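Local coordinates for CCMAN5 (Cellulosimicrobium cellulans, PDB 2XSG), which hydrolyses alpha-mannosidic linkages as a family GH92 glycoside hydrolase and probably uncaps mannose-phosphate groups on yeast-type glycans to expose mannose-6-phosphate, at residues Lys38-Thr44 with Lys58-His64; Leu79-Thr84 with Pro157-Leu163. All coordinates share one frame; numbering follows the deposited sequence.

Interaction 1: residues Lys38-Thr44 with Lys58-His64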
loop_
_atom_site.group_PDB
_atom_site.type_symbol
_atom_site.label_atom_id
_atom_site.label_comp_id
_atom_site.label_asym_id
_atom_site.label_seq_id
_atom_site.Cartn_x
_atom_site.Cartn_y
_atom_site.Cartn_z
ATOM N N LYS A 38 -13.286 -6.223 2.374
ATOM C CA LYS A 38 -12.124 -6.679 3.130
ATOM C C LYS A 38 -12.671 -7.170 4.446
ATOM O O LYS A 38 -12.968 -6.361 5.332
ATOM C CB LYS A 38 -11.131 -5.526 3.362
ATOM C CG LYS A 38 -10.425 -5.031 2.077
ATOM C CD LYS A 38 -9.462 -3.882 2.366
ATOM C CE LYS A 38 -8.113 -4.116 1.713
ATOM N NZ LYS A 38 -8.089 -3.897 0.269
ATOM N N VAL A 39 -12.828 -8.493 4.565
ATOM C CA VAL A 39 -13.569 -9.065 5.683
ATOM C C VAL A 39 -12.537 -9.416 6.754
ATOM O O VAL A 39 -11.922 -10.491 6.724
ATOM C CB VAL A 39 -14.401 -10.284 5.273
ATOM C CG1 VAL A 39 -15.467 -10.575 6.317
ATOM C CG2 VAL A 39 -15.041 -10.072 3.905
ATOM N N ASN A 40 -12.340 -8.469 7.666
ATOM C CA ASN A 40 -11.246 -8.519 8.643
ATOM C C ASN A 40 -11.766 -8.861 10.019
ATOM O O ASN A 40 -12.637 -8.149 10.535
ATOM C CB ASN A 40 -10.528 -7.169 8.714
ATOM C CG ASN A 40 -9.125 -7.270 9.316
ATOM O OD1 ASN A 40 -8.707 -6.396 10.079
ATOM N ND2 ASN A 40 -8.401 -8.343 8.988
ATOM N N PRO A 41 -11.224 -9.939 10.632
ATOM C CA PRO A 41 -11.534 -10.176 12.029
ATOM C C PRO A 41 -11.105 -8.960 12.843
ATOM O O PRO A 41 -10.161 -8.283 12.447
ATOM C CB PRO A 41 -10.637 -11.385 12.383
ATOM C CG PRO A 41 -9.534 -11.377 11.328
ATOM C CD PRO A 41 -10.258 -10.925 10.105
ATOM N N ARG A 42 -11.793 -8.683 13.954
ATOM C CA ARG A 42 -11.420 -7.590 14.849
ATOM C C ARG A 42 -10.991 -8.089 16.213
ATOM O O ARG A 42 -11.800 -8.646 16.948
ATOM C CB ARG A 42 -12.589 -6.617 15.028
ATOM C CG ARG A 42 -12.189 -5.259 15.623
ATOM C CD ARG A 42 -13.302 -4.227 15.346
ATOM N NE ARG A 42 -12.881 -2.834 15.551
ATOM C CZ ARG A 42 -12.168 -2.113 14.682
ATOM N NH1 ARG A 42 -11.743 -2.660 13.550
ATOM N NH2 ARG A 42 -11.850 -0.847 14.964
ATOM N N THR A 43 -9.738 -7.865 16.584
ATOM C CA THR A 43 -9.296 -8.305 17.912
ATOM C C THR A 43 -9.755 -7.336 19.004
ATOM O O THR A 43 -10.130 -6.200 18.721
ATOM C CB THR A 43 -7.766 -8.554 18.007
ATOM O OG1 THR A 43 -7.044 -7.351 17.736
ATOM C CG2 THR A 43 -7.331 -9.637 17.038
ATOM N N THR A 44 -9.727 -7.796 20.249
ATOM C CA THR A 44 -10.067 -6.940 21.390
ATOM C C THR A 44 -9.272 -7.414 22.602
ATOM O O THR A 44 -8.998 -8.618 22.719
ATOM C CB THR A 44 -11.595 -6.968 21.661
ATOM O OG1 THR A 44 -11.890 -6.228 22.847
ATOM C CG2 THR A 44 -12.118 -8.411 21.797
ATOM N N LYS A 58 -8.583 -12.333 21.886
ATOM C CA LYS A 58 -10.019 -12.242 21.711
ATOM C C LYS A 58 -10.382 -11.550 20.412
ATOM O O LYS A 58 -9.675 -10.657 19.950
ATOM C CB LYS A 58 -10.681 -11.550 22.896
ATOM C CG LYS A 58 -10.693 -12.419 24.145
ATOM C CD LYS A 58 -10.862 -11.596 25.385
ATOM C CE LYS A 58 -10.782 -12.480 26.614
ATOM N NZ LYS A 58 -10.897 -11.644 27.822
ATOM N N ILE A 59 -11.492 -11.997 19.840
ATOM C CA ILE A 59 -12.061 -11.434 18.632
ATOM C C ILE A 59 -13.527 -11.121 18.893
ATOM O O ILE A 59 -14.250 -11.921 19.477
ATOM C CB ILE A 59 -11.914 -12.421 17.446
ATOM C CG1 ILE A 59 -10.452 -12.436 16.965
ATOM C CG2 ILE A 59 -12.925 -12.118 16.318
ATOM C CD1 ILE A 59 -10.177 -13.359 15.788
ATOM N N SER A 60 -13.953 -9.941 18.460
ATOM C CA SER A 60 -15.352 -9.571 18.509
ATOM C C SER A 60 -16.039 -10.123 17.254
ATOM O O SER A 60 -16.761 -11.116 17.338
ATOM C CB SER A 60 -15.476 -8.048 18.637
ATOM O OG SER A 60 -14.742 -7.420 17.591
ATOM N N GLY A 61 -15.771 -9.540 16.088
ATOM C CA GLY A 61 -16.404 -9.964 14.832
ATOM C C GLY A 61 -15.647 -9.575 13.564
ATOM O O GLY A 61 -14.427 -9.432 13.579
ATOM N N PHE A 62 -16.381 -9.392 12.465
ATOM C CA PHE A 62 -15.783 -9.057 11.168
ATOM C C PHE A 62 -16.265 -7.716 10.621
ATOM O O PHE A 62 -17.464 -7.449 10.585
ATOM C CB PHE A 62 -16.072 -10.171 10.161
ATOM C CG PHE A 62 -15.551 -11.510 10.596
ATOM C CD1 PHE A 62 -14.246 -11.889 10.287
ATOM C CD2 PHE A 62 -16.347 -12.376 11.346
ATOM C CE1 PHE A 62 -13.741 -13.104 10.690
ATOM C CE2 PHE A 62 -15.846 -13.617 11.761
ATOM C CZ PHE A 62 -14.532 -13.978 11.432
ATOM N N THR A 63 -15.312 -6.876 10.216
ATOM C CA THR A 63 -15.583 -5.596 9.575
ATOM C C THR A 63 -15.412 -5.828 8.082
ATOM O O THR A 63 -14.827 -6.838 7.695
ATOM C CB THR A 63 -14.608 -4.516 10.066
ATOM O OG1 THR A 63 -13.259 -4.977 9.920
ATOM C CG2 THR A 63 -14.851 -4.230 11.520
ATOM N N HIS A 64 -15.946 -4.931 7.240
ATOM C CA HIS A 64 -16.017 -5.217 5.806
ATOM C C HIS A 64 -15.250 -4.238 4.926
ATOM O O HIS A 64 -15.113 -4.467 3.721
ATOM C CB HIS A 64 -17.484 -5.357 5.353
ATOM C CG HIS A 64 -18.144 -6.587 5.890
ATOM N ND1 HIS A 64 -18.497 -6.718 7.214
ATOM C CD2 HIS A 64 -18.429 -7.774 5.304
ATOM C CE1 HIS A 64 -19.010 -7.920 7.413
ATOM N NE2 HIS A 64 -18.987 -8.576 6.268
HETATM O O HOH W 1 -12.312 -4.730 7.335
HETATM O O HOH W 2 -11.577 -5.383 11.902
HETATM O O HOH W 3 -6.997 -10.252 23.605
#
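Arg42 faces both Ser60 and Gly61 in this antiparallel strand pair. The two-to-one match is a beta bulge: the register slips by one between Pro41-Phe62 and Thr43-Ile59. Arg42 is held through both its backbone N and O. Arg42 N donates to Gly61 O at 2.8 Å, while Arg42 O receives Ser60 N. Further along, Asn40 and Thr63 exchange two bonds, and Lys38 N reaches His64 O in a nearly straight bond (173°).

Apolar contacts lie on the face of Pro41, Thr43, Ile59 and Phe62. Phe62 crosses Pro41 obliquely, with CE1 3.9 Å from Pro41 CB. Ile59 CD1 meets the same Pro41 CB at 4.0 Å. Tyr113 of strand 112-121 also touches Pro41 and Ile59. Elsewhere the Arg42 chain, extended from CG to NE, packs across the Thr63 methyl at about a right angle, with NH1 4.0 Å from Thr63 CG2.

Polar contacts gather at the ends of these two side chains. Arg42 NH2 bonds Asn167 OD1. One water links Lys38 O to Thr63 OG1. A second lies in the plane of the Arg42 guanidinium, accepts from NH1 at 3.2 Å and donates to Thr63 OG1 at 2.6 Å.

Interaction 2: residues Leu79-Thr84 with Pro157-Leu163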
loop_
_atom_site.group_PDB
_atom_site.type_symbol
_atom_site.label_atom_id
_atom_site.label_comp_id
_atom_site.label_asym_id
_atom_site.label_seq_id
_atom_site.Cartn_x
_atom_site.Cartn_y
_atom_site.Cartn_z
ATOM N N LEU A 79 -18.946 -1.688 9.376
ATOM C CA LEU A 79 -19.898 -2.782 9.275
ATOM C C LEU A 79 -19.393 -4.014 10.033
ATOM O O LEU A 79 -18.907 -4.968 9.424
ATOM C CB LEU A 79 -20.202 -3.114 7.814
ATOM C CG LEU A 79 -21.612 -3.589 7.433
ATOM C CD1 LEU A 79 -21.870 -3.334 5.943
ATOM C CD2 LEU A 79 -21.823 -5.067 7.770
ATOM N N LEU A 80 -19.518 -3.968 11.356
ATOM C CA LEU A 80 -19.030 -5.038 12.205
ATOM C C LEU A 80 -20.120 -6.071 12.408
ATOM O O LEU A 80 -21.207 -5.752 12.901
ATOM C CB LEU A 80 -18.504 -4.490 13.545
ATOM C CG LEU A 80 -17.985 -5.501 14.586
ATOM C CD1 LEU A 80 -16.662 -6.118 14.146
ATOM C CD2 LEU A 80 -17.835 -4.828 15.958
ATOM N N VAL A 81 -19.831 -7.303 12.003
ATOM C CA VAL A 81 -20.741 -8.435 12.206
ATOM C C VAL A 81 -20.197 -9.365 13.300
ATOM O O VAL A 81 -19.116 -9.922 13.159
ATOM C CB VAL A 81 -20.954 -9.223 10.891
ATOM C CG1 VAL A 81 -21.746 -10.543 11.140
ATOM C CG2 VAL A 81 -21.631 -8.331 9.802
ATOM N N VAL A 82 -20.959 -9.503 14.383
ATOM C CA VAL A 82 -20.545 -10.231 15.569
ATOM C C VAL A 82 -21.496 -11.402 15.848
ATOM O O VAL A 82 -22.675 -11.171 16.165
ATOM C CB VAL A 82 -20.539 -9.310 16.835
ATOM C CG1 VAL A 82 -20.087 -10.084 18.072
ATOM C CG2 VAL A 82 -19.645 -8.098 16.626
ATOM N N PRO A 83 -20.994 -12.652 15.765
ATOM C CA PRO A 83 -21.818 -13.804 16.132
ATOM C C PRO A 83 -21.910 -13.957 17.654
ATOM O O PRO A 83 -20.915 -13.757 18.361
ATOM C CB PRO A 83 -21.047 -14.980 15.524
ATOM C CG PRO A 83 -19.616 -14.548 15.599
ATOM C CD PRO A 83 -19.647 -13.067 15.326
ATOM N N THR A 84 -23.097 -14.297 18.149
ATOM C CA THR A 84 -23.310 -14.442 19.585
ATOM C C THR A 84 -24.509 -15.337 19.891
ATOM O O THR A 84 -25.447 -15.421 19.086
ATOM C CB THR A 84 -23.482 -13.075 20.271
ATOM O OG1 THR A 84 -23.536 -13.256 21.686
ATOM C CG2 THR A 84 -24.749 -12.353 19.783
ATOM N N PRO A 157 -28.889 -18.688 17.772
ATOM C CA PRO A 157 -27.877 -17.912 17.050
ATOM C C PRO A 157 -28.323 -16.479 16.806
ATOM O O PRO A 157 -29.515 -16.201 16.600
ATOM C CB PRO A 157 -27.765 -18.639 15.698
ATOM C CG PRO A 157 -28.330 -20.012 15.938
ATOM C CD PRO A 157 -29.466 -19.727 16.899
ATOM N N SER A 158 -27.363 -15.569 16.854
ATOM C CA SER A 158 -27.646 -14.182 16.551
ATOM C C SER A 158 -26.416 -13.526 15.916
ATOM O O SER A 158 -25.272 -13.899 16.204
ATOM C CB SER A 158 -28.082 -13.461 17.826
ATOM O OG SER A 158 -28.125 -12.072 17.616
ATOM N N LEU A 159 -26.658 -12.570 15.034
ATOM C CA LEU A 159 -25.582 -11.776 14.481
ATOM C C LEU A 159 -25.924 -10.327 14.743
ATOM O O LEU A 159 -27.014 -9.878 14.392
ATOM C CB LEU A 159 -25.440 -12.017 12.968
ATOM C CG LEU A 159 -25.056 -13.420 12.488
ATOM C CD1 LEU A 159 -24.972 -13.472 10.978
ATOM C CD2 LEU A 159 -23.714 -13.848 13.073
ATOM N N VAL A 160 -25.008 -9.620 15.387
ATOM C CA VAL A 160 -25.141 -8.193 15.597
ATOM C C VAL A 160 -24.489 -7.535 14.390
ATOM O O VAL A 160 -23.362 -7.911 14.019
ATOM C CB VAL A 160 -24.416 -7.752 16.877
ATOM C CG1 VAL A 160 -24.339 -6.235 16.968
ATOM C CG2 VAL A 160 -25.112 -8.331 18.110
ATOM N N VAL A 161 -25.191 -6.585 13.777
ATOM C CA VAL A 161 -24.619 -5.799 12.695
ATOM C C VAL A 161 -24.430 -4.391 13.270
ATOM O O VAL A 161 -25.388 -3.653 13.406
ATOM C CB VAL A 161 -25.528 -5.812 11.427
ATOM C CG1 VAL A 161 -24.908 -5.020 10.282
ATOM C CG2 VAL A 161 -25.850 -7.249 10.984
ATOM N N ASP A 162 -23.196 -4.057 13.643
ATOM C CA ASP A 162 -22.882 -2.786 14.298
ATOM C C ASP A 162 -22.387 -1.765 13.268
ATOM O O ASP A 162 -21.303 -1.927 12.652
ATOM C CB ASP A 162 -21.835 -3.028 15.379
ATOM C CG ASP A 162 -21.687 -1.868 16.333
ATOM O OD1 ASP A 162 -21.806 -0.694 15.922
ATOM O OD2 ASP A 162 -21.455 -2.121 17.527
ATOM N N LEU A 163 -23.165 -0.706 13.085
ATOM C CA LEU A 163 -22.866 0.276 12.041
ATOM C C LEU A 163 -22.145 1.510 12.555
ATOM O O LEU A 163 -21.928 2.469 11.810
ATOM C CB LEU A 163 -24.135 0.673 11.282
ATOM C CG LEU A 163 -24.739 -0.336 10.295
ATOM C CD1 LEU A 163 -23.670 -0.970 9.397
ATOM C CD2 LEU A 163 -25.458 -1.409 11.022
HETATM O O HOH W 4 -19.738 0.097 11.161
#
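Leu159 lays its CD2 methyl against Pro83, 3.6 Å from Pro83 CA and 3.8 Å from Pro83 CB. With CG beside the backbone N (chi1 -63°), the chain leans across toward strand 80-84. CD2 also comes near Val81 CG1, so this methyl is the bump that fits the dip between Val81 and Pro83. Tyr149 of strand 144-150 packs on the same three residues.

At the other end of the pair, Leu79 and Leu163 lie side by side and point the same way. Leu79 CG rests 3.9 Å from Leu163 CD1. Its CD2 branch meets Val161 CG1 at 4.0 Å, so Leu79 touches both Val161 and Leu163.

The two strands are antiparallel, at 157°, in unbroken one-to-one register. They form one margin of a five-stranded antiparallel sheet in the GH92 N-terminal region. Strand 80-84 is one of its two outermost members, and strand 235-240 flanks 158-162 on the other side. Paired backbone bonds join Leu80 with Asp162 and Val82 with Val160. A third pair joins Thr84 with Ser158, where the bond from Ser158 N is weak.

On the face of Leu80, Val82 and Thr84 the pairs meet flank to flank near their CB atoms. Val82 and Val160 stand with their CB atoms 4.2 Å apart, and Tyr97 touches both. Thr84 turns CG2 toward Ser158, 4.0 Å from its CB, because OG1 lies opposite the backbone N (chi1 -174°); OG1 bonds Gly86 N. Leu80 and Asp162 touch through their CB atoms. The Asp162 carboxylate reaches beyond the pair, where OD2 is held by a salt bridge to Arg91 and a hydrogen bond from Tyr97. A water spans the end of the pair, accepting from Leu79 N at 2.6 Å and donating to Asp162 O.

Overall arrangement
Interactions 1 and 2 follow each other along the chain, and their centres are 10 Å apart. Strand 58-63 of the first is followed by strand 80-84 of the second. The two touch directly. Phe62 O lies 2.8 Å from Val81 N, a probable hydrogen bond. His64 ND1 probably donates to Leu79 O, also at 2.8 Å, and His64 CE1 packs on Val81 CG2. His147 bonds His64 NE2 and touches Val81. The centre of interaction 1 is about 20 Å from the centre of the chain. The centre of interaction 2 is about 29 Å from the centre of the chain. The Lys38 side chain is about 13 Å from a bound B3P molecule. The calcium ion is held by Asn588, Glu589 and Asp662, in the catalytic-domain part of the sequence.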